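Leucine aminopeptidase 2 (Saccharomyces cerevisiae, PDB 2XQ0) is a zinc aminopeptidase that preferentially cleaves di- and tripeptides and has low epoxide hydrolase activity in vitro. Local coordinates at residues Leu322-Thr327 with Val388-Gly393; Phe368-Gln373 with Tyr456-Pro461. All coordinates share one frame; numbering follows the deposited sequence.

Interaction 1: Leu322-Thr327 with Val388-Gly393; sequences LNEGWT and VPYEKG. With ZN (zinc ion), chain C; BES (2-(3-amino-2-hydroxy-4-phenyl-butyrylamino)-4-methyl-pentanoic acid), chain B.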
# COMPACT_ATOMS: atom_id res chain seq x y z
N LEU A 322 -12.48 4.14 -2.28
CA LEU A 322 -13.24 2.92 -2.60
C LEU A 322 -12.34 1.70 -2.56
O LEU A 322 -12.77 0.61 -2.22
CB LEU A 322 -13.90 3.01 -3.97
CG LEU A 322 -15.13 3.93 -4.03
CD1 LEU A 322 -15.62 4.10 -5.46
CD2 LEU A 322 -16.23 3.38 -3.12
N ASN A 323 -11.09 1.88 -2.97
CA ASN A 323 -10.10 0.82 -2.87
C ASN A 323 -9.67 0.69 -1.41
O ASN A 323 -10.01 -0.28 -0.74
CB ASN A 323 -8.86 1.10 -3.75
CG ASN A 323 -9.06 0.70 -5.21
OD1 ASN A 323 -10.17 0.72 -5.74
ND2 ASN A 323 -7.96 0.35 -5.87
N GLU A 324 -8.93 1.68 -0.92
CA GLU A 324 -8.26 1.54 0.38
C GLU A 324 -9.20 1.54 1.59
O GLU A 324 -8.93 0.87 2.58
CB GLU A 324 -7.17 2.59 0.56
CG GLU A 324 -6.01 2.47 -0.45
CD GLU A 324 -5.26 1.15 -0.37
OE1 GLU A 324 -5.39 0.42 0.65
OE2 GLU A 324 -4.51 0.83 -1.32
N GLY A 325 -10.29 2.29 1.53
CA GLY A 325 -11.25 2.31 2.64
C GLY A 325 -11.97 0.99 2.79
O GLY A 325 -12.07 0.41 3.90
N TRP A 326 -12.46 0.46 1.69
CA TRP A 326 -13.02 -0.88 1.72
C TRP A 326 -12.00 -1.92 2.22
O TRP A 326 -12.32 -2.73 3.11
CB TRP A 326 -13.53 -1.27 0.32
CG TRP A 326 -14.97 -0.93 0.12
CD1 TRP A 326 -15.49 0.03 -0.70
CD2 TRP A 326 -16.07 -1.56 0.76
NE1 TRP A 326 -16.86 0.03 -0.60
CE2 TRP A 326 -17.25 -0.94 0.28
CE3 TRP A 326 -16.19 -2.60 1.69
CZ2 TRP A 326 -18.51 -1.31 0.72
CZ3 TRP A 326 -17.46 -2.96 2.12
CH2 TRP A 326 -18.60 -2.33 1.63
N THR A 327 -10.79 -1.89 1.66
CA THR A 327 -9.74 -2.85 2.06
C THR A 327 -9.49 -2.83 3.57
O THR A 327 -9.44 -3.88 4.20
CB THR A 327 -8.43 -2.64 1.30
OG1 THR A 327 -8.70 -2.78 -0.11
CG2 THR A 327 -7.34 -3.65 1.74
N VAL A 388 -5.91 9.37 4.97
CA VAL A 388 -7.34 9.70 4.86
C VAL A 388 -8.20 8.68 4.10
O VAL A 388 -9.23 8.25 4.61
CB VAL A 388 -7.54 11.12 4.27
CG1 VAL A 388 -9.02 11.38 3.96
CG2 VAL A 388 -7.00 12.16 5.23
N PRO A 389 -7.78 8.27 2.89
CA PRO A 389 -8.66 7.31 2.20
C PRO A 389 -8.79 6.00 2.97
O PRO A 389 -9.85 5.36 2.94
CB PRO A 389 -7.96 7.07 0.85
CG PRO A 389 -6.57 7.66 0.99
CD PRO A 389 -6.73 8.79 2.00
N TYR A 390 -7.70 5.60 3.64
CA TYR A 390 -7.70 4.37 4.42
C TYR A 390 -8.66 4.48 5.60
O TYR A 390 -9.59 3.69 5.73
CB TYR A 390 -6.28 4.10 4.95
CG TYR A 390 -5.25 3.79 3.88
CD1 TYR A 390 -4.61 4.80 3.17
CD2 TYR A 390 -4.92 2.47 3.59
CE1 TYR A 390 -3.67 4.50 2.17
CE2 TYR A 390 -3.98 2.16 2.60
CZ TYR A 390 -3.37 3.17 1.90
OH TYR A 390 -2.44 2.86 0.93
N GLU A 391 -8.43 5.47 6.44
CA GLU A 391 -9.08 5.51 7.75
C GLU A 391 -10.37 6.31 7.77
O GLU A 391 -11.30 5.94 8.48
CB GLU A 391 -8.12 6.06 8.81
CG GLU A 391 -6.89 5.17 9.06
CD GLU A 391 -7.23 3.81 9.66
OE1 GLU A 391 -8.31 3.66 10.27
OE2 GLU A 391 -6.42 2.88 9.50
N LYS A 392 -10.44 7.42 7.06
CA LYS A 392 -11.73 8.08 6.94
C LYS A 392 -12.63 7.16 6.12
O LYS A 392 -13.83 7.04 6.37
CB LYS A 392 -11.60 9.49 6.30
CG LYS A 392 -12.88 10.31 6.41
CD LYS A 392 -12.80 11.70 5.74
CE LYS A 392 -12.26 12.78 6.67
NZ LYS A 392 -12.58 14.19 6.19
N GLY A 393 -12.04 6.49 5.12
CA GLY A 393 -12.77 5.53 4.32
C GLY A 393 -13.33 4.41 5.17
O GLY A 393 -14.53 4.14 5.15
ZN ZN C . -3.99 -1.29 0.31
N2 BES B . -0.78 -0.80 -2.83
C1 BES B . -0.87 -0.23 -1.50
C6 BES B . 0.33 0.67 -1.23
C7 BES B . 0.33 1.85 -2.18
C8 BES B . -0.85 2.56 -2.39
C12 BES B . 1.49 2.20 -2.86
C9 BES B . -0.86 3.64 -3.27
C11 BES B . 1.47 3.28 -3.74
C10 BES B . 0.30 4.00 -3.94
C2 BES B . -0.96 -1.33 -0.44
O2 BES B . -2.04 -2.25 -0.61
C3 BES B . -1.09 -0.65 0.88
O3 BES B . -2.13 -0.09 1.22
N1 BES B . 0.05 -0.74 1.56
C4 BES B . 0.35 -0.21 2.88
C13 BES B . 0.13 -1.41 3.80
C14 BES B . -0.81 -1.12 4.95
C15 BES B . -1.40 -2.41 5.49
C16 BES B . -1.91 -0.14 4.55
C5 BES B . 1.81 0.14 2.88
O1 BES B . 2.22 1.03 3.66
O4 BES B . 2.56 -0.47 2.07

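Interaction 2: Phe368-Gln373 with Tyr456-Pro461; sequences FSTLVQ and YKPGMP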
# COMPACT_ATOMS: atom_id res chain seq x y z
N PHE A 368 -6.52 18.27 1.08
CA PHE A 368 -6.13 16.88 0.99
C PHE A 368 -6.73 15.96 2.06
O PHE A 368 -6.46 14.76 2.05
CB PHE A 368 -4.60 16.73 0.95
CG PHE A 368 -3.97 17.27 -0.31
CD1 PHE A 368 -3.13 18.37 -0.26
CD2 PHE A 368 -4.22 16.68 -1.54
CE1 PHE A 368 -2.54 18.86 -1.42
CE2 PHE A 368 -3.65 17.17 -2.70
CZ PHE A 368 -2.81 18.26 -2.64
N SER A 369 -7.55 16.50 2.96
CA SER A 369 -8.15 15.64 3.98
C SER A 369 -9.61 15.31 3.70
O SER A 369 -10.28 14.70 4.52
CB SER A 369 -7.99 16.24 5.37
OG SER A 369 -8.88 17.33 5.58
N THR A 370 -10.12 15.72 2.54
CA THR A 370 -11.47 15.34 2.15
C THR A 370 -11.42 13.91 1.65
O THR A 370 -10.44 13.51 1.02
CB THR A 370 -12.04 16.27 1.05
OG1 THR A 370 -11.22 16.20 -0.12
CG2 THR A 370 -12.06 17.72 1.56
N LEU A 371 -12.47 13.14 1.92
CA LEU A 371 -12.48 11.74 1.54
C LEU A 371 -12.42 11.56 0.02
O LEU A 371 -11.62 10.78 -0.47
CB LEU A 371 -13.70 11.02 2.11
CG LEU A 371 -13.73 9.51 1.87
CD1 LEU A 371 -12.46 8.87 2.41
CD2 LEU A 371 -14.96 8.90 2.54
N VAL A 372 -13.27 12.28 -0.72
CA VAL A 372 -13.24 12.29 -2.18
C VAL A 372 -12.31 13.41 -2.58
O VAL A 372 -12.40 14.52 -2.04
CB VAL A 372 -14.64 12.58 -2.76
CG1 VAL A 372 -14.57 12.85 -4.26
CG2 VAL A 372 -15.60 11.42 -2.45
N GLN A 373 -11.42 13.13 -3.53
CA GLN A 373 -10.42 14.09 -3.94
C GLN A 373 -10.77 14.74 -5.28
O GLN A 373 -11.66 14.27 -5.99
CB GLN A 373 -9.04 13.41 -4.01
CG GLN A 373 -8.45 13.16 -2.66
CD GLN A 373 -8.08 14.44 -1.95
OE1 GLN A 373 -8.64 14.79 -0.90
NE2 GLN A 373 -7.14 15.16 -2.52
N TYR A 456 -17.05 15.18 1.47
CA TYR A 456 -16.43 16.39 0.92
C TYR A 456 -15.86 17.37 1.94
O TYR A 456 -15.31 18.39 1.56
CB TYR A 456 -17.39 17.10 -0.04
CG TYR A 456 -17.67 16.29 -1.28
CD1 TYR A 456 -16.78 16.29 -2.34
CD2 TYR A 456 -18.81 15.50 -1.37
CE1 TYR A 456 -17.02 15.52 -3.47
CE2 TYR A 456 -19.06 14.73 -2.50
CZ TYR A 456 -18.16 14.75 -3.54
OH TYR A 456 -18.40 14.00 -4.66
N LYS A 457 -15.99 17.09 3.23
CA LYS A 457 -15.52 18.04 4.22
C LYS A 457 -14.17 17.59 4.74
O LYS A 457 -13.94 16.39 4.87
CB LYS A 457 -16.54 18.15 5.36
CG LYS A 457 -16.49 19.44 6.17
CD LYS A 457 -17.88 20.07 6.28
CE LYS A 457 -18.33 20.23 7.73
NZ LYS A 457 -17.59 21.30 8.46
N PRO A 458 -13.27 18.54 5.04
CA PRO A 458 -11.94 18.28 5.60
C PRO A 458 -11.93 17.95 7.10
O PRO A 458 -12.90 18.22 7.80
CB PRO A 458 -11.20 19.61 5.37
CG PRO A 458 -12.29 20.64 5.28
CD PRO A 458 -13.42 19.94 4.59
N GLY A 459 -10.83 17.38 7.59
CA GLY A 459 -10.67 17.13 9.02
C GLY A 459 -11.09 15.75 9.48
O GLY A 459 -11.44 14.90 8.66
N MET A 460 -11.03 15.52 10.79
CA MET A 460 -11.43 14.23 11.38
C MET A 460 -12.93 14.06 11.29
O MET A 460 -13.68 14.99 11.53
CB MET A 460 -11.02 14.15 12.85
CG MET A 460 -9.54 14.32 13.08
SD MET A 460 -8.63 12.92 12.43
CE MET A 460 -9.06 11.64 13.61
N PRO A 461 -13.39 12.85 10.94
CA PRO A 461 -14.83 12.67 11.01
C PRO A 461 -15.28 12.52 12.46
O PRO A 461 -14.44 12.53 13.36
CB PRO A 461 -15.03 11.36 10.26
CG PRO A 461 -13.78 10.60 10.51
CD PRO A 461 -12.68 11.58 10.72
O HOH W 1 -14.33 14.18 3.67

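Interaction 1: Leu322-Thr327 with Val388-Gly393
E324 lays its aliphatic chain over one face of the Y390 ring in the zinc site of an M1 aminopeptidase, where helix 321-339 meets the first turns of helix 388-403. E324 is the glutamate ligand that follows the HExxH motif carrying H301 and H305. The helix segments run 48° apart, their axes 7.1 Å from each other at closest approach. Two glycines permit this spacing: CA of G325 lies 3.9 Å from CA of G393, and a CB on either would clash with the other's CA. G325 CA also rests 3.4 Å from P389 O. This tight glycine half is backbone against backbone and buried; at the pocket end E324 stays buried, while Y390 is partly exposed. Here E324 CB makes a CH-pi contact over the middle of the Y390 ring, 3.8 Å from the centroid. The E324 chain then bends at chi2 (-61°), and its OE1 comes 3.0 Å from Y390 CE2, the carboxylate and ring planes 29° apart. E324 OE1 binds zinc at 2.2 Å and OE2 more distantly at 2.7 Å; H301, H305 and bestatin O2 and O3 complete the site. Y390, the proton donor of the active site, reaches the same inhibitor oxygen: bestatin O3 lies in the ring plane at its edge and accepts a hydrogen bond from Y390 OH at 3.0 Å.

Interaction 2: Phe368-Gln373 with Tyr456-Pro461
V372 sets CG1 obliquely against the Y456 ring, 3.7 Å from CE1, with its CB almost as near the same atom. T370 turns CG2 to the backbone of the other segment, 3.3 Å from Y456 O. This methyl lies anti to T370's own carbonyl carbon; T370 OG1 stays out of the contact, bonding V372 O and R367 O. Both segments are irregular loops leaving short helices, 365-368 and 451-456; their touching parts run nearly antiparallel, 161° apart, and 368-373, in the peptidase M1 region, leads toward helix 388-403. One direct hydrogen bond joins them: G459 N donates to S369 OG at 2.8 Å, with an N-H...O angle of 156°. S369 OG also hydrogen-bonds P365 O, at the start of the preceding helix, so two bonds hold the hydroxyl while P458 CB packs 3.3 Å from that OG. An alanine in place of S369 would probably cost G459 N its acceptor and P365 O this hydroxyl, and free the 456-461 loop to shift. A water adds a second link, accepting from L371 N and donating to K457 O. The Y456 ring also meets R9 in a cation-pi contact, and V372 shares a backbone hydrogen bond with L455.

Overall arrangement
Interactions 1 and 2 have centres about 12 Å apart and are joined through helix 388-403. K392, on the segment 388-393, extends its side chain from interaction 1 into the paired loops: its NZ lies 2.9 Å from S369 O, a probable hydrogen bond, and 2.8 Å from G459 O, so one ammonium group meets both loops of interaction 2. V388 CG1 also packs against the first of these carbonyls, 3.6 Å from S369 O. The segments alternate along the chain, 322-327, 368-373, 388-393, then 456-461. Interaction 1 contributes a zinc ligand and the proton donor to the bestatin pocket, whereas interaction 2 lies away from it, reached by K392 from the same helix that carries Y390; K392 NZ is 18.7 Å from the zinc ion.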